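Local coordinates for apical membrane antigen 1-like protein, soluble form (Toxoplasma gondii, PDB 3ZLE), which may play a role in host cell invasion, as a member of the AMA1 family of apicomplexan surface antigens, at residues A[87-91]-A[158-162]; A[133-137]-A[283-287]. Residue numbers count along the deposited sequence, not the author numbering.

From the N terminus, the chain leaves strand 55-59 and reaches 87-91 in the loop before strand 103-104. Contact 1 lays this segment against 158-162, at the end of strand 156-159, closing a 66-residue excursion. Inside that excursion lies 133-137, between helix 120-129 and strand 148-151, and contact 2 joins it to 283-287, with 145 residues between them, in the long loop between helix 253-262 and strand 303-308. The two closures therefore cross rather than nest. Their centres are 11 Å apart, and the tie between them runs through Trp286 NE1, which probably donates a hydrogen bond to Ser161 O (2.9 Å).

Contact 1: A[87-91]-A[158-162]; sequences GFNNP and YVLSV
Two bent segments cross, touching at the CA pairs Phe88-Val162 (4.7 Å), Asn89-Leu160 (4.3 Å) and Asn90-Ser161 (4.4 Å). Tyr158 (m) turns the edge of its ring to Asn89, OD1 lying 3.4 Å from CD2; that same OD1 is hydrogen-bonded to Ser101. Val159 O accepts from Asn90 N at 2.9 Å. Leu160 (m,t) directs CD2 to 4.1 Å from Phe88 CB. Ser161 turns the chain (phi/psi -81/-9), much as Phe88 does at -106/-3, and its CB lies 3.8 Å from Asn90 CB. Past this kink Val162 N donates to Phe88 O at 3.2 Å, while Val162 CG1 sits 3.9 Å from the centroid of the Phe88 ring, over its face, a CH-pi contact. Two backbone hydrogen bonds, one on each side of Leu160, with the Phe88-Leu160-Val162 apolar contacts, hold the irregular loop against the end of the strand. The buried junction lies at the end of strand 156-159, which strands 148-151 and 103-104 flank; Phe88 also packs on Ile57 and Met59 of strand 55-59 and meets Phe187 edge-to-face.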
loop_
_atom_site.group_PDB
_atom_site.type_symbol
_atom_site.label_atom_id
_atom_site.label_comp_id
_atom_site.label_asym_id
_atom_site.label_seq_id
_atom_site.Cartn_x
_atom_site.Cartn_y
_atom_site.Cartn_z
ATOM N N GLY A 87 14.184 -3.478 16.373
ATOM C CA GLY A 87 13.200 -3.309 15.319
ATOM C C GLY A 87 13.759 -3.719 13.961
ATOM O O GLY A 87 14.604 -4.601 13.862
ATOM N N PHE A 88 13.298 -3.038 12.917
ATOM C CA PHE A 88 13.699 -3.331 11.537
ATOM C C PHE A 88 14.653 -2.282 10.978
ATOM O O PHE A 88 15.108 -2.401 9.854
ATOM C CB PHE A 88 12.458 -3.397 10.648
ATOM C CG PHE A 88 11.571 -4.567 10.927
ATOM C CD1 PHE A 88 11.714 -5.312 12.103
ATOM C CD2 PHE A 88 10.625 -4.928 10.044
ATOM C CE1 PHE A 88 10.893 -6.407 12.357
ATOM C CE2 PHE A 88 9.812 -6.023 10.264
ATOM C CZ PHE A 88 9.950 -6.774 11.421
ATOM N N ASN A 89 14.949 -1.247 11.755
ATOM C CA ASN A 89 15.703 -0.108 11.258
ATOM C C ASN A 89 17.183 -0.390 11.127
ATOM O O ASN A 89 17.787 -0.942 12.037
ATOM C CB ASN A 89 15.533 1.084 12.196
ATOM C CG ASN A 89 16.126 2.346 11.621
ATOM O OD1 ASN A 89 15.750 2.778 10.554
ATOM N ND2 ASN A 89 17.084 2.913 12.309
ATOM N N ASN A 90 17.756 -0.010 9.990
ATOM C CA ASN A 90 19.166 -0.204 9.724
ATOM C C ASN A 90 19.995 0.574 10.741
ATOM O O ASN A 90 19.786 1.750 10.909
ATOM C CB ASN A 90 19.493 0.300 8.331
ATOM C CG ASN A 90 20.935 0.015 7.926
ATOM O OD1 ASN A 90 21.857 0.071 8.749
ATOM N ND2 ASN A 90 21.140 -0.242 6.644
ATOM N N PRO A 91 20.916 -0.113 11.431
ATOM C CA PRO A 91 21.586 0.495 12.565
ATOM C C PRO A 91 23.044 0.909 12.314
ATOM O O PRO A 91 23.727 1.278 13.257
ATOM C CB PRO A 91 21.533 -0.608 13.633
ATOM C CG PRO A 91 21.506 -1.876 12.855
ATOM C CD PRO A 91 20.791 -1.578 11.571
ATOM N N TYR A 158 13.385 6.551 7.224
ATOM C CA TYR A 158 13.976 5.315 7.731
ATOM C C TYR A 158 14.328 4.402 6.579
ATOM O O TYR A 158 13.492 4.138 5.690
ATOM C CB TYR A 158 13.004 4.574 8.679
ATOM C CG TYR A 158 12.660 5.321 9.953
ATOM C CD1 TYR A 158 11.766 6.373 9.928
ATOM C CD2 TYR A 158 13.161 4.910 11.199
ATOM C CE1 TYR A 158 11.384 7.022 11.085
ATOM C CE2 TYR A 158 12.812 5.591 12.369
ATOM C CZ TYR A 158 11.923 6.643 12.293
ATOM O OH TYR A 158 11.570 7.356 13.399
ATOM N N VAL A 159 15.528 3.831 6.649
ATOM C CA VAL A 159 15.908 2.741 5.810
ATOM C C VAL A 159 15.929 1.484 6.668
ATOM O O VAL A 159 16.624 1.447 7.701
ATOM C CB VAL A 159 17.331 2.986 5.206
ATOM C CG1 VAL A 159 17.692 1.876 4.212
ATOM C CG2 VAL A 159 17.341 4.310 4.488
ATOM N N LEU A 160 15.152 0.464 6.274
ATOM C CA LEU A 160 15.041 -0.762 7.054
ATOM C C LEU A 160 16.054 -1.804 6.548
ATOM O O LEU A 160 15.902 -2.341 5.450
ATOM C CB LEU A 160 13.614 -1.391 6.921
ATOM C CG LEU A 160 12.395 -0.496 7.250
ATOM C CD1 LEU A 160 11.097 -1.255 7.103
ATOM C CD2 LEU A 160 12.493 0.217 8.629
ATOM N N SER A 161 16.910 -2.275 7.425
ATOM C CA SER A 161 17.712 -3.415 7.050
ATOM C C SER A 161 16.971 -4.754 7.194
ATOM O O SER A 161 17.398 -5.756 6.625
ATOM C CB SER A 161 19.041 -3.401 7.776
ATOM O OG SER A 161 18.849 -3.725 9.126
ATOM N N VAL A 162 15.790 -4.733 7.806
ATOM C CA VAL A 162 14.944 -5.917 7.818
ATOM C C VAL A 162 13.835 -5.776 6.806
ATOM O O VAL A 162 13.024 -4.875 6.904
ATOM C CB VAL A 162 14.355 -6.199 9.220
ATOM C CG1 VAL A 162 13.549 -7.487 9.237
ATOM C CG2 VAL A 162 15.472 -6.274 10.243
#

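Contact 2: A[133-137]-A[283-287]; sequences AVNPS and NDFWP
Both segments are irregular, and their end-to-end directions diverge by 129°; the nearest CA atoms, of Pro136 and Asn283, are 6.2 Å apart, and the Trp286, Phe285 and Asn283 side chains reach across to 133-137. Each backbone has a local turn. Asn135 (t) accepts from Ser137 N through OD1 at 2.8 Å, an Asx turn around Pro136, whose phi/psi is -79/-11. Asp284 (-80/72) centres an inverse gamma turn with a weak Phe285 N to Asn283 O bond of 2.9 Å.

Aromatic and apolar contacts dominate. Phe285 and Trp286 (both m) point their CB atoms toward 133-137. The Pro136 ring lies over the indole of Trp286, CD 3.8 Å from the centroid of the six-membered ring and 7° off its normal, a CH-pi contact; CG is 3.8 Å from Trp286 CE2. Pro136 CB also comes to 3.7 Å from Phe285 CD2. Trp286 CH2 lies 3.8 Å from Asn135 CA and 4.2 Å from Ala133 CB, and Val134 O is 3.4 Å from Trp286 CZ2. Beyond the segments, Tyr144 stacks on Trp286 and Tyr43 meets it edge-to-face.

Among polar groups, Asn283 (p) brings ND2 to 3.1 Å from Pro136 O, and Trp286 NE1 is hydrogen-bonded to Ser161 O. The position of 283-287 is consistent with the domain II loop that packs on domain I in AMA1 proteins. Their association rests chiefly on proline-aromatic packing, and the indole NH is satisfied by the strand-end loop of contact 1.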
loop_
_atom_site.group_PDB
_atom_site.type_symbol
_atom_site.label_atom_id
_atom_site.label_comp_id
_atom_site.label_asym_id
_atom_site.label_seq_id
_atom_site.Cartn_x
_atom_site.Cartn_y
_atom_site.Cartn_z
ATOM N N ALA A 133 23.823 -1.791 0.713
ATOM C CA ALA A 133 23.460 -2.830 1.655
ATOM C C ALA A 133 24.657 -3.691 2.010
ATOM O O ALA A 133 25.637 -3.773 1.258
ATOM C CB ALA A 133 22.370 -3.697 1.069
ATOM N N VAL A 134 24.530 -4.392 3.127
ATOM C CA VAL A 134 25.562 -5.266 3.614
ATOM C C VAL A 134 24.886 -6.579 4.011
ATOM O O VAL A 134 23.867 -6.570 4.684
ATOM C CB VAL A 134 26.243 -4.658 4.854
ATOM C CG1 VAL A 134 26.884 -5.746 5.693
ATOM C CG2 VAL A 134 27.285 -3.609 4.459
ATOM N N ASN A 135 25.406 -7.703 3.548
ATOM C CA ASN A 135 24.788 -8.968 3.897
ATOM C C ASN A 135 24.793 -9.156 5.415
ATOM O O ASN A 135 25.797 -8.906 6.063
ATOM C CB ASN A 135 25.481 -10.125 3.194
ATOM C CG ASN A 135 24.697 -11.417 3.289
ATOM O OD1 ASN A 135 24.659 -12.051 4.340
ATOM N ND2 ASN A 135 24.097 -11.831 2.187
ATOM N N PRO A 136 23.628 -9.483 5.996
ATOM C CA PRO A 136 23.526 -9.556 7.453
ATOM C C PRO A 136 24.113 -10.858 8.019
ATOM O O PRO A 136 24.314 -10.964 9.230
ATOM C CB PRO A 136 22.009 -9.480 7.713
ATOM C CG PRO A 136 21.341 -9.536 6.370
ATOM C CD PRO A 136 22.379 -9.898 5.346
ATOM N N SER A 137 24.415 -11.819 7.144
ATOM C CA SER A 137 25.257 -12.974 7.505
ATOM C C SER A 137 26.729 -12.772 7.138
ATOM O O SER A 137 27.557 -12.463 7.997
ATOM C CB SER A 137 24.731 -14.255 6.853
ATOM O OG SER A 137 23.594 -14.733 7.546
ATOM N N ASN A 283 19.616 -13.220 12.717
ATOM C CA ASN A 283 20.041 -12.218 11.768
ATOM C C ASN A 283 19.635 -12.523 10.353
ATOM O O ASN A 283 20.198 -11.987 9.420
ATOM C CB ASN A 283 21.535 -11.952 11.874
ATOM C CG ASN A 283 22.381 -13.185 11.563
ATOM O OD1 ASN A 283 21.866 -14.285 11.377
ATOM N ND2 ASN A 283 23.687 -12.997 11.523
ATOM N N ASP A 284 18.581 -13.306 10.211
ATOM C CA ASP A 284 17.959 -13.523 8.931
ATOM C C ASP A 284 17.032 -12.358 8.558
ATOM O O ASP A 284 15.819 -12.498 8.537
ATOM C CB ASP A 284 17.198 -14.857 8.952
ATOM C CG ASP A 284 18.138 -16.062 8.996
ATOM O OD1 ASP A 284 19.342 -15.893 8.689
ATOM O OD2 ASP A 284 17.662 -17.182 9.273
ATOM N N PHE A 285 17.639 -11.224 8.217
ATOM C CA PHE A 285 16.910 -10.007 7.943
ATOM C C PHE A 285 16.167 -10.053 6.625
ATOM O O PHE A 285 15.293 -9.252 6.404
ATOM C CB PHE A 285 17.842 -8.793 7.991
ATOM C CG PHE A 285 18.401 -8.499 9.366
ATOM C CD1 PHE A 285 18.000 -9.242 10.476
ATOM C CD2 PHE A 285 19.376 -7.533 9.534
ATOM C CE1 PHE A 285 18.565 -9.019 11.717
ATOM C CE2 PHE A 285 19.902 -7.266 10.789
ATOM C CZ PHE A 285 19.498 -8.013 11.886
ATOM N N TRP A 286 16.612 -10.904 5.693
ATOM C CA TRP A 286 16.011 -10.941 4.359
ATOM C C TRP A 286 15.482 -12.341 4.039
ATOM O O TRP A 286 16.187 -13.318 4.206
ATOM C CB TRP A 286 17.014 -10.478 3.262
ATOM C CG TRP A 286 17.891 -9.223 3.580
ATOM C CD1 TRP A 286 17.611 -8.229 4.459
ATOM C CD2 TRP A 286 19.131 -8.847 2.933
ATOM N NE1 TRP A 286 18.624 -7.274 4.456
ATOM C CE2 TRP A 286 19.597 -7.670 3.577
ATOM C CE3 TRP A 286 19.963 -9.476 1.996
ATOM C CZ2 TRP A 286 20.812 -7.070 3.257
ATOM C CZ3 TRP A 286 21.178 -8.863 1.653
ATOM C CH2 TRP A 286 21.583 -7.655 2.279
ATOM N N PRO A 287 14.257 -12.429 3.497
ATOM C CA PRO A 287 13.658 -13.708 3.161
ATOM C C PRO A 287 14.428 -14.379 2.041
ATOM O O PRO A 287 14.686 -13.750 1.011
ATOM C CB PRO A 287 12.253 -13.316 2.676
ATOM C CG PRO A 287 11.970 -12.035 3.389
ATOM C CD PRO A 287 13.282 -11.326 3.429
#